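Local coordinates for protein putative xanthine dehydrogenase YAGS fad-binding subunit (Escherichia coli, PDB 5G5G) that carries the molybdenum cofactor of a periplasmic aldehyde oxidase and probably takes part in oxidising aldehydes there, at residues A144-A149 with A339-P344; P283-H288 with E354-M359; G313-T318 with E345-R350. All blocks are in the same frame, centred on the assembly; numbering follows the deposited sequence.

Interaction 1: residues A144-A149 with A339-P344; sequences ADEKQA and ATLDLP
Glu146, on the short helix 143-147, meets Ala339 and Leu341 where strand 331-340 runs out into a loop. Two aliphatic touches make up the tight part. CB of Glu146 lies 3.8 Å from CB of Ala339, each pointing at the other segment, and one bond further out CG of Glu146 rests 3.7 Å from CD2 of Leu341. CG of Glu146 stands beside the backbone N, opposite the carbonyl carbon (chi1 -63°), and the chain then bends at chi2 (-55°); the methylenes do the packing, and the glutamate and Leu341 run past each other in opposite directions. Leu341 is buried, and although it does not aim at the helix from its CA, its CD2 branch reaches the helix. The strand belongs to the mixed five-stranded sheet of the molybdopterin-binding region, where it lies between strands 160-162 and 299-310; the helix is laid over the end of this sheet, with Lys147 turned away from 339-344 to make a cation-pi contact with Trp307 of strand 299-310. Nearby, Asp342 ties the loop back to the residues before the helix, its OD2 and its backbone both bonding to Ala140. The outer side is looser. Thr340 is exposed and offers little more than its carbonyl, 4.3 Å from CG of Glu146, with no hydrogen bond joining the two segments. Asp145, Gln148 and Ala149 face solvent, and the backbone bonds from Lys147 N to Ala144 O (3.3 Å) and from Ala149 N to Glu146 O are weak.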
loop_
_atom_site.group_PDB
_atom_site.type_symbol
_atom_site.label_atom_id
_atom_site.label_comp_id
_atom_site.label_asym_id
_atom_site.label_seq_id
_atom_site.Cartn_x
_atom_site.Cartn_y
_atom_site.Cartn_z
ATOM N N ALA C 144 18.878 -10.864 -13.446
ATOM C CA ALA C 144 20.327 -10.643 -13.652
ATOM C C ALA C 144 21.015 -11.819 -14.308
ATOM O O ALA C 144 21.821 -11.646 -15.238
ATOM C CB ALA C 144 20.995 -10.289 -12.337
ATOM N N ASP C 145 20.708 -13.029 -13.855
ATOM C CA ASP C 145 21.322 -14.203 -14.438
ATOM C C ASP C 145 20.871 -14.398 -15.884
ATOM O O ASP C 145 21.647 -14.874 -16.679
ATOM C CB ASP C 145 21.017 -15.462 -13.635
ATOM C CG ASP C 145 21.640 -15.459 -12.255
ATOM O OD1 ASP C 145 22.517 -14.627 -11.952
ATOM O OD2 ASP C 145 21.253 -16.331 -11.459
ATOM N N GLU C 146 19.662 -13.980 -16.235
ATOM C CA GLU C 146 19.143 -14.189 -17.576
ATOM C C GLU C 146 19.623 -13.167 -18.589
ATOM O O GLU C 146 19.502 -13.392 -19.787
ATOM C CB GLU C 146 17.625 -14.213 -17.552
ATOM C CG GLU C 146 17.045 -15.347 -16.727
ATOM C CD GLU C 146 17.531 -16.739 -17.121
ATOM O OE1 GLU C 146 17.460 -17.091 -18.341
ATOM O OE2 GLU C 146 17.992 -17.459 -16.191
ATOM N N LYS C 147 20.158 -12.041 -18.104
ATOM C CA LYS C 147 20.470 -10.922 -18.966
ATOM C C LYS C 147 21.453 -11.313 -20.031
ATOM O O LYS C 147 21.203 -11.054 -21.213
ATOM C CB LYS C 147 21.025 -9.745 -18.153
ATOM C CG LYS C 147 21.356 -8.525 -19.014
ATOM C CD LYS C 147 22.537 -7.773 -18.486
ATOM C CE LYS C 147 22.752 -6.491 -19.260
ATOM N NZ LYS C 147 23.775 -6.662 -20.293
ATOM N N GLN C 148 22.537 -11.986 -19.629
ATOM C CA GLN C 148 23.650 -12.249 -20.545
ATOM C C GLN C 148 23.153 -12.925 -21.810
ATOM O O GLN C 148 23.585 -12.564 -22.921
ATOM C CB GLN C 148 24.727 -13.109 -19.881
ATOM C CG GLN C 148 26.083 -13.098 -20.592
ATOM C CD GLN C 148 27.036 -14.144 -20.034
ATOM O OE1 GLN C 148 26.688 -14.905 -19.113
ATOM N NE2 GLN C 148 28.234 -14.198 -20.585
ATOM N N ALA C 149 22.213 -13.852 -21.640
ATOM C CA ALA C 149 21.680 -14.639 -22.743
ATOM C C ALA C 149 20.656 -13.951 -23.659
ATOM O O ALA C 149 20.365 -14.489 -24.728
ATOM C CB ALA C 149 21.091 -15.927 -22.212
ATOM N N ALA C 339 13.534 -11.336 -21.101
ATOM C CA ALA C 339 13.884 -12.676 -20.613
ATOM C C ALA C 339 12.622 -13.433 -20.265
ATOM O O ALA C 339 11.567 -12.834 -20.017
ATOM C CB ALA C 339 14.767 -12.584 -19.380
ATOM N N THR C 340 12.783 -14.752 -20.173
ATOM C CA THR C 340 11.738 -15.608 -19.620
ATOM C C THR C 340 12.011 -15.882 -18.145
ATOM O O THR C 340 13.044 -16.436 -17.804
ATOM C CB THR C 340 11.638 -16.894 -20.436
ATOM O OG1 THR C 340 11.253 -16.498 -21.747
ATOM C CG2 THR C 340 10.554 -17.817 -19.867
ATOM N N LEU C 341 11.058 -15.510 -17.295
ATOM C CA LEU C 341 11.167 -15.771 -15.858
ATOM C C LEU C 341 9.888 -16.439 -15.411
ATOM O O LEU C 341 8.829 -16.012 -15.834
ATOM C CB LEU C 341 11.390 -14.502 -15.025
ATOM C CG LEU C 341 12.664 -13.637 -15.272
ATOM C CD1 LEU C 341 12.630 -12.369 -14.438
ATOM C CD2 LEU C 341 13.912 -14.466 -14.961
ATOM N N ASP C 342 10.023 -17.399 -14.489
ATOM C CA ASP C 342 8.914 -18.165 -13.960
ATOM C C ASP C 342 8.410 -17.618 -12.643
ATOM O O ASP C 342 7.849 -18.346 -11.837
ATOM C CB ASP C 342 9.358 -19.629 -13.804
ATOM C CG ASP C 342 9.737 -20.238 -15.128
ATOM O OD1 ASP C 342 8.803 -20.361 -15.941
ATOM O OD2 ASP C 342 10.962 -20.504 -15.376
ATOM N N LEU C 343 8.666 -16.346 -12.377
ATOM C CA LEU C 343 8.015 -15.626 -11.309
ATOM C C LEU C 343 6.552 -15.371 -11.698
ATOM O O LEU C 343 6.143 -15.654 -12.823
ATOM C CB LEU C 343 8.726 -14.307 -11.097
ATOM C CG LEU C 343 10.125 -14.372 -10.493
ATOM C CD1 LEU C 343 10.822 -13.034 -10.623
ATOM C CD2 LEU C 343 10.085 -14.798 -9.032
ATOM N N PRO C 344 5.747 -14.834 -10.764
ATOM C CA PRO C 344 4.387 -14.453 -11.127
ATOM C C PRO C 344 4.349 -13.469 -12.323
ATOM O O PRO C 344 5.415 -12.896 -12.693
ATOM C CB PRO C 344 3.863 -13.829 -9.837
ATOM C CG PRO C 344 4.558 -14.656 -8.761
ATOM C CD PRO C 344 5.972 -14.711 -9.306
#

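Interaction 2: residues P283-H288 with E354-M359; sequences PATLQH and EAPGLM
Buried helix-on-sheet packing, pinned by one side-chain amide, brings Thr285 and Gln287 of strand 285-293 against Pro356 and Gly357 in the first turn of helix 354-372. The short segment axes pass 9.6 Å apart at 44°. Gln287 reaches across with its chain extended beyond CG, and its NE2 donates to the backbone O of Pro356 at 2.9 Å. That bond is nearly straight (165° at the hydrogen), but the donor stands above the carbonyl plane and not on a lone pair. NE2 also gives a hydrogen to Thr285 OG1, 2.9 Å away, while OE1 is bonded to NE2 of His304; with both ends engaged, the amide is held against flipping. The strand is an inner member of the mixed five-stranded sheet, between 299-310 and 174-182, and the helix covers one face of it. OE1 of Gln287 lies 3.6 Å from CA of Gly357. Two residues earlier on the strand, CG2 of Thr285 meets CB of Pro356 at 4.1 Å, the two side chains crossing at about a right angle, and OG1 of Thr285 is also hydrogen-bonded to OG1 of Thr182 on the neighbouring strand.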
loop_
_atom_site.group_PDB
_atom_site.type_symbol
_atom_site.label_atom_id
_atom_site.label_comp_id
_atom_site.label_asym_id
_atom_site.label_seq_id
_atom_site.Cartn_x
_atom_site.Cartn_y
_atom_site.Cartn_z
ATOM N N PRO C 283 7.317 -5.513 -13.454
ATOM C CA PRO C 283 8.588 -6.214 -13.632
ATOM C C PRO C 283 9.756 -5.374 -13.182
ATOM O O PRO C 283 9.803 -4.168 -13.473
ATOM C CB PRO C 283 8.650 -6.443 -15.145
ATOM C CG PRO C 283 7.206 -6.323 -15.617
ATOM C CD PRO C 283 6.623 -5.306 -14.738
ATOM N N ALA C 284 10.697 -6.023 -12.513
ATOM C CA ALA C 284 12.014 -5.495 -12.290
ATOM C C ALA C 284 12.620 -5.139 -13.635
ATOM O O ALA C 284 12.246 -5.738 -14.683
ATOM C CB ALA C 284 12.918 -6.502 -11.592
ATOM N N THR C 285 13.525 -4.165 -13.624
ATOM C CA THR C 285 14.290 -3.817 -14.812
ATOM C C THR C 285 15.799 -3.780 -14.532
ATOM O O THR C 285 16.250 -3.576 -13.426
ATOM C CB THR C 285 13.872 -2.459 -15.476
ATOM O OG1 THR C 285 14.279 -1.363 -14.630
ATOM C CG2 THR C 285 12.345 -2.406 -15.710
ATOM N N LEU C 286 16.565 -3.910 -15.604
ATOM C CA LEU C 286 18.021 -3.750 -15.589
ATOM C C LEU C 286 18.292 -2.890 -16.844
ATOM O O LEU C 286 17.998 -3.321 -17.957
ATOM C CB LEU C 286 18.702 -5.114 -15.615
ATOM C CG LEU C 286 20.219 -5.189 -15.483
ATOM C CD1 LEU C 286 20.623 -6.617 -15.141
ATOM C CD2 LEU C 286 20.941 -4.724 -16.742
ATOM N N GLN C 287 18.763 -1.677 -16.653
ATOM C CA GLN C 287 18.810 -0.695 -17.734
ATOM C C GLN C 287 20.229 -0.182 -17.959
ATOM O O GLN C 287 20.937 0.125 -16.989
ATOM C CB GLN C 287 17.918 0.477 -17.421
ATOM C CG GLN C 287 16.457 0.088 -17.159
ATOM C CD GLN C 287 15.603 1.281 -16.874
ATOM O OE1 GLN C 287 15.541 2.246 -17.648
ATOM N NE2 GLN C 287 14.887 1.204 -15.805
ATOM N N HIS C 288 20.599 -0.038 -19.217
ATOM C CA HIS C 288 21.939 0.441 -19.581
ATOM C C HIS C 288 21.781 1.726 -20.397
ATOM O O HIS C 288 21.164 1.700 -21.470
ATOM C CB HIS C 288 22.658 -0.655 -20.357
ATOM C CG HIS C 288 24.088 -0.348 -20.640
ATOM N ND1 HIS C 288 24.775 -0.925 -21.684
ATOM C CD2 HIS C 288 24.957 0.487 -20.032
ATOM C CE1 HIS C 288 26.023 -0.469 -21.691
ATOM N NE2 HIS C 288 26.156 0.389 -20.692
ATOM N N GLU C 354 7.372 4.121 -18.176
ATOM C CA GLU C 354 7.945 5.414 -17.802
ATOM C C GLU C 354 8.377 5.478 -16.356
ATOM O O GLU C 354 9.400 6.078 -16.032
ATOM C CB GLU C 354 6.977 6.579 -18.113
ATOM C CG GLU C 354 7.166 7.149 -19.505
ATOM C CD GLU C 354 6.524 6.350 -20.601
ATOM O OE1 GLU C 354 5.788 5.378 -20.352
ATOM O OE2 GLU C 354 6.769 6.726 -21.764
ATOM N N ALA C 355 7.645 4.847 -15.443
ATOM C CA ALA C 355 8.084 4.975 -14.039
ATOM C C ALA C 355 9.541 4.436 -13.867
ATOM O O ALA C 355 10.424 5.165 -13.441
ATOM C CB ALA C 355 7.087 4.317 -13.084
ATOM N N PRO C 356 9.819 3.172 -14.246
ATOM C CA PRO C 356 11.205 2.694 -14.114
ATOM C C PRO C 356 12.165 3.294 -15.122
ATOM O O PRO C 356 13.361 3.515 -14.798
ATOM C CB PRO C 356 11.074 1.164 -14.247
ATOM C CG PRO C 356 9.834 0.973 -15.104
ATOM C CD PRO C 356 8.905 2.079 -14.671
ATOM N N GLY C 357 11.692 3.630 -16.316
ATOM C CA GLY C 357 12.581 4.244 -17.304
ATOM C C GLY C 357 13.132 5.563 -16.829
ATOM O O GLY C 357 14.323 5.833 -16.985
ATOM N N LEU C 358 12.260 6.424 -16.299
ATOM C CA LEU C 358 12.708 7.708 -15.727
ATOM C C LEU C 358 13.463 7.530 -14.442
ATOM O O LEU C 358 14.320 8.359 -14.128
ATOM C CB LEU C 358 11.506 8.656 -15.515
ATOM C CG LEU C 358 10.865 9.097 -16.840
ATOM C CD1 LEU C 358 9.463 9.623 -16.573
ATOM C CD2 LEU C 358 11.701 10.196 -17.478
ATOM N N MET C 359 13.184 6.459 -13.695
ATOM C CA MET C 359 14.005 6.178 -12.490
ATOM C C MET C 359 15.503 6.026 -12.872
ATOM O O MET C 359 16.367 6.452 -12.112
ATOM C CB MET C 359 13.533 4.942 -11.762
ATOM C CG MET C 359 12.293 5.180 -10.915
ATOM S SD MET C 359 11.444 3.710 -10.337
ATOM C CE MET C 359 12.419 3.327 -8.900
#

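Interaction 3: residues G313-T318 with E345-R350; sequences GGTPET and EGNAMR. With MOS (dioxothiomolybdenum(VI) ion), chain Z; MCN (pterin cytosine dinucleotide), chain Y.
Thr315 and Asn347 cross at about a right angle, with the threonine methyl CG2 resting 3.9 Å from the O of Gly346 and slightly farther from OD1 of Asn347. The same torsion that sets OG1 anti to the backbone N (chi1 -179°), where it donates to a lone pair of Pro316 O, turns CG2 toward the second loop. The Asn347 amide is gripped at both ends. ND2 gives a bond of 2.9 Å to OE2 of Glu345; OE2 lies in the plane of the Asn347 amide, while ND2 meets the carboxylate on its anti side, tilted out of its plane. OD1 receives the N-H of Ala348 at 2.8 Å. Water fills in between the loops: one molecule takes the N-H of Thr315 and donates to Gly346 O, and another donates to Glu317 OE1 (2.7 Å) and Asn347 O while accepting from Met349 N. Glu317 is itself anchored by a salt bridge from OE2 to Arg282. The segment 345-350 runs on into the molybdenum pocket, where CB of Ala348 lies 3.6 Å from the sulfur of the dioxothiomolybdenum group and N of Arg350 lies 3.4 Å from the same atom. Arg350 stretches out along the pterin, its CB 3.8 Å from the dithiolene S7', until NH2 comes 3.4 Å from N8', which sits over one guanidinium face, offset toward the rim. NE is bonded to the O of Gly691. Cut back to an alanine, this position would probably leave that part of the pterin without its cationic cover and the Gly691 carbonyl without its donor. Here the metal's sulfur meets backbone and a methyl group, while the positive charge is set beside the pterin, where it may polarise the ring system.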
loop_
_atom_site.group_PDB
_atom_site.type_symbol
_atom_site.label_atom_id
_atom_site.label_comp_id
_atom_site.label_asym_id
_atom_site.label_seq_id
_atom_site.Cartn_x
_atom_site.Cartn_y
_atom_site.Cartn_z
ATOM N N GLY C 313 5.156 -15.277 -23.383
ATOM C CA GLY C 313 4.098 -14.499 -23.967
ATOM C C GLY C 313 3.725 -13.248 -23.210
ATOM O O GLY C 313 2.866 -12.503 -23.661
ATOM N N GLY C 314 4.344 -13.000 -22.047
ATOM C CA GLY C 314 4.037 -11.802 -21.303
ATOM C C GLY C 314 4.691 -10.537 -21.822
ATOM O O GLY C 314 5.529 -10.563 -22.728
ATOM N N THR C 315 4.247 -9.440 -21.263
ATOM C CA THR C 315 4.687 -8.108 -21.727
ATOM C C THR C 315 6.086 -7.719 -21.167
ATOM O O THR C 315 6.386 -8.009 -20.017
ATOM C CB THR C 315 3.681 -7.012 -21.320
ATOM O OG1 THR C 315 4.143 -5.753 -21.801
ATOM C CG2 THR C 315 3.531 -6.838 -19.843
ATOM N N PRO C 316 6.898 -7.002 -21.978
ATOM C CA PRO C 316 8.042 -6.326 -21.376
ATOM C C PRO C 316 7.627 -5.115 -20.566
ATOM O O PRO C 316 6.517 -4.617 -20.678
ATOM C CB PRO C 316 8.868 -5.850 -22.579
ATOM C CG PRO C 316 7.936 -5.857 -23.746
ATOM C CD PRO C 316 6.800 -6.796 -23.436
ATOM N N GLU C 317 8.527 -4.656 -19.717
ATOM C CA GLU C 317 8.353 -3.338 -19.073
ATOM C C GLU C 317 8.993 -2.283 -20.030
ATOM O O GLU C 317 10.194 -2.302 -20.315
ATOM C CB GLU C 317 8.954 -3.343 -17.667
ATOM C CG GLU C 317 8.746 -2.038 -16.866
ATOM C CD GLU C 317 7.296 -1.706 -16.454
ATOM O OE1 GLU C 317 6.390 -2.513 -16.715
ATOM O OE2 GLU C 317 7.075 -0.682 -15.771
ATOM N N THR C 318 8.152 -1.417 -20.572
ATOM C CA THR C 318 8.532 -0.566 -21.739
ATOM C C THR C 318 9.354 0.648 -21.276
ATOM O O THR C 318 8.994 1.806 -21.519
ATOM C CB THR C 318 7.290 -0.169 -22.555
ATOM O OG1 THR C 318 6.252 0.291 -21.686
ATOM C CG2 THR C 318 6.777 -1.389 -23.292
ATOM N N GLU C 345 3.178 -13.332 -12.916
ATOM C CA GLU C 345 2.998 -12.509 -14.119
ATOM C C GLU C 345 3.382 -11.052 -13.852
ATOM O O GLU C 345 2.802 -10.397 -12.994
ATOM C CB GLU C 345 1.536 -12.513 -14.586
ATOM C CG GLU C 345 1.268 -11.820 -15.917
ATOM C CD GLU C 345 -0.197 -11.865 -16.278
ATOM O OE1 GLU C 345 -0.736 -12.986 -16.477
ATOM O OE2 GLU C 345 -0.800 -10.786 -16.398
ATOM N N GLY C 346 4.289 -10.535 -14.666
ATOM C CA GLY C 346 4.586 -9.133 -14.715
ATOM C C GLY C 346 3.536 -8.421 -15.545
ATOM O O GLY C 346 3.085 -8.920 -16.588
ATOM N N ASN C 347 3.140 -7.244 -15.099
ATOM C CA ASN C 347 2.162 -6.489 -15.869
ATOM C C ASN C 347 2.116 -5.047 -15.369
ATOM O O ASN C 347 2.923 -4.631 -14.526
ATOM C CB ASN C 347 0.766 -7.173 -15.833
ATOM C CG ASN C 347 0.038 -7.100 -17.175
ATOM O OD1 ASN C 347 -0.013 -6.027 -17.828
ATOM N ND2 ASN C 347 -0.578 -8.186 -17.550
ATOM N N ALA C 348 1.110 -4.321 -15.862
ATOM C CA ALA C 348 0.977 -2.897 -15.588
ATOM C C ALA C 348 0.916 -2.526 -14.125
ATOM O O ALA C 348 0.136 -3.085 -13.326
ATOM C CB ALA C 348 -0.254 -2.336 -16.259
ATOM N N MET C 349 1.695 -1.520 -13.806
ATOM C CA MET C 349 1.560 -0.765 -12.594
ATOM C C MET C 349 1.797 0.700 -12.966
ATOM O O MET C 349 2.576 0.975 -13.894
ATOM C CB MET C 349 2.531 -1.232 -11.539
ATOM C CG MET C 349 2.453 -0.470 -10.234
ATOM S SD MET C 349 3.411 -1.320 -8.924
ATOM C CE MET C 349 3.598 -0.088 -7.652
ATOM N N ARG C 350 1.083 1.561 -12.264
ATOM C CA ARG C 350 1.034 3.042 -12.511
ATOM C C ARG C 350 2.232 3.545 -13.315
ATOM O O ARG C 350 3.362 3.495 -12.835
ATOM C CB ARG C 350 0.917 3.758 -11.187
ATOM C CG ARG C 350 0.450 5.223 -11.328
ATOM C CD ARG C 350 0.226 5.764 -9.940
ATOM N NE ARG C 350 -0.471 7.038 -9.957
ATOM C CZ ARG C 350 -1.095 7.608 -8.916
ATOM N NH1 ARG C 350 -1.056 7.053 -7.728
ATOM N NH2 ARG C 350 -1.715 8.774 -9.061
HETATM MO MO MOS Z . -2.715 2.393 -15.065
HETATM S S MOS Z . -0.889 0.966 -15.026
HETATM O O1 MOS Z . -3.950 1.126 -14.812
HETATM O O2 MOS Z . -2.320 2.256 -17.117
HETATM N N1 MCN Y . -7.900 15.007 -13.832
HETATM C C2 MCN Y . -8.408 16.383 -13.856
HETATM N N3 MCN Y . -7.954 16.908 -15.216
HETATM C C4 MCN Y . -7.174 16.416 -16.165
HETATM C C5 MCN Y . -6.884 14.955 -15.957
HETATM C C6 MCN Y . -7.185 14.384 -14.828
HETATM O O2 MCN Y . -9.017 16.944 -13.106
HETATM N N4 MCN Y . -6.741 16.983 -17.234
HETATM C "C1'" MCN Y . -8.070 14.405 -12.519
HETATM C C2D MCN Y . -9.558 13.950 -12.275
HETATM O "O2'" MCN Y . -9.833 13.943 -10.876
HETATM C "C3'" MCN Y . -9.462 12.615 -12.815
HETATM C C4D MCN Y . -8.080 11.926 -12.419
HETATM O O4D MCN Y . -7.287 13.209 -12.429
HETATM O "O3'" MCN Y . -10.494 11.631 -12.443
HETATM C "C5'" MCN Y . -7.377 11.002 -13.226
HETATM O "O5'" MCN Y . -7.649 11.130 -14.602
HETATM P PA MCN Y . -6.673 10.472 -15.611
HETATM O O1A MCN Y . -7.377 10.479 -16.967
HETATM O O2A MCN Y . -5.306 11.039 -15.453
HETATM O O3A MCN Y . -6.578 8.872 -15.092
HETATM P PB MCN Y . -7.643 7.764 -15.464
HETATM O O1B MCN Y . -7.284 7.119 -16.732
HETATM O O2B MCN Y . -9.021 8.311 -15.281
HETATM O O3B MCN Y . -7.415 6.825 -14.224
HETATM C C10 MCN Y . -6.323 5.811 -14.271
HETATM C "C9'" MCN Y . -5.104 6.205 -13.516
HETATM C "C8'" MCN Y . -3.990 5.057 -13.806
HETATM S "S8'" MCN Y . -3.751 4.466 -15.355
HETATM C "C7'" MCN Y . -3.492 4.539 -12.794
HETATM S "S7'" MCN Y . -2.400 3.127 -12.899
HETATM C "C6'" MCN Y . -3.551 5.193 -11.379
HETATM C C7 MCN Y . -4.211 6.635 -11.609
HETATM O "O9'" MCN Y . -5.409 6.563 -12.269
HETATM N "N5'" MCN Y . -4.597 4.312 -10.638
HETATM C C4A MCN Y . -5.213 4.848 -9.383
HETATM N "N8'" MCN Y . -4.520 7.179 -10.270
HETATM C C4B MCN Y . -5.148 6.414 -9.352
HETATM N "N1'" MCN Y . -5.566 7.013 -8.163
HETATM C "C2'" MCN Y . -6.426 6.376 -7.262
HETATM N "N2'" MCN Y . -6.791 6.896 -6.191
HETATM N "N3'" MCN Y . -6.428 5.011 -7.352
HETATM C "C4'" MCN Y . -6.073 4.174 -8.397
HETATM O "O4'" MCN Y . -6.110 2.944 -8.590
HETATM O O HOH W 1 2.156 -9.941 -19.180
HETATM O O HOH W 2 4.212 -2.112 -15.107
#

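How the interactions relate
The three contacts lie in one molybdopterin-binding region, centres 12 to 15 Å apart. Along the chain the segments run 144-149, 283-288, 313-318, 339-344, 345-350 and 354-359: interaction 2 brackets interaction 3, and interaction 1 alternates with both. Interactions 1 and 2 reach the same five-stranded sheet and meet where Lys147 packs on Leu286. Interactions 2 and 3 touch mainly at Glu317, which lies against Pro283, Thr285 and Pro356, and again where Pro283 meets the backbone of Asn347. Interactions 1 and 3 simply adjoin in sequence, 339-344 running straight into 345-350. Strand 331-340 and helix 354-372 thus hold both ends of the loop that borders the molybdenum and pterin, linking the cofactor site to the sheet.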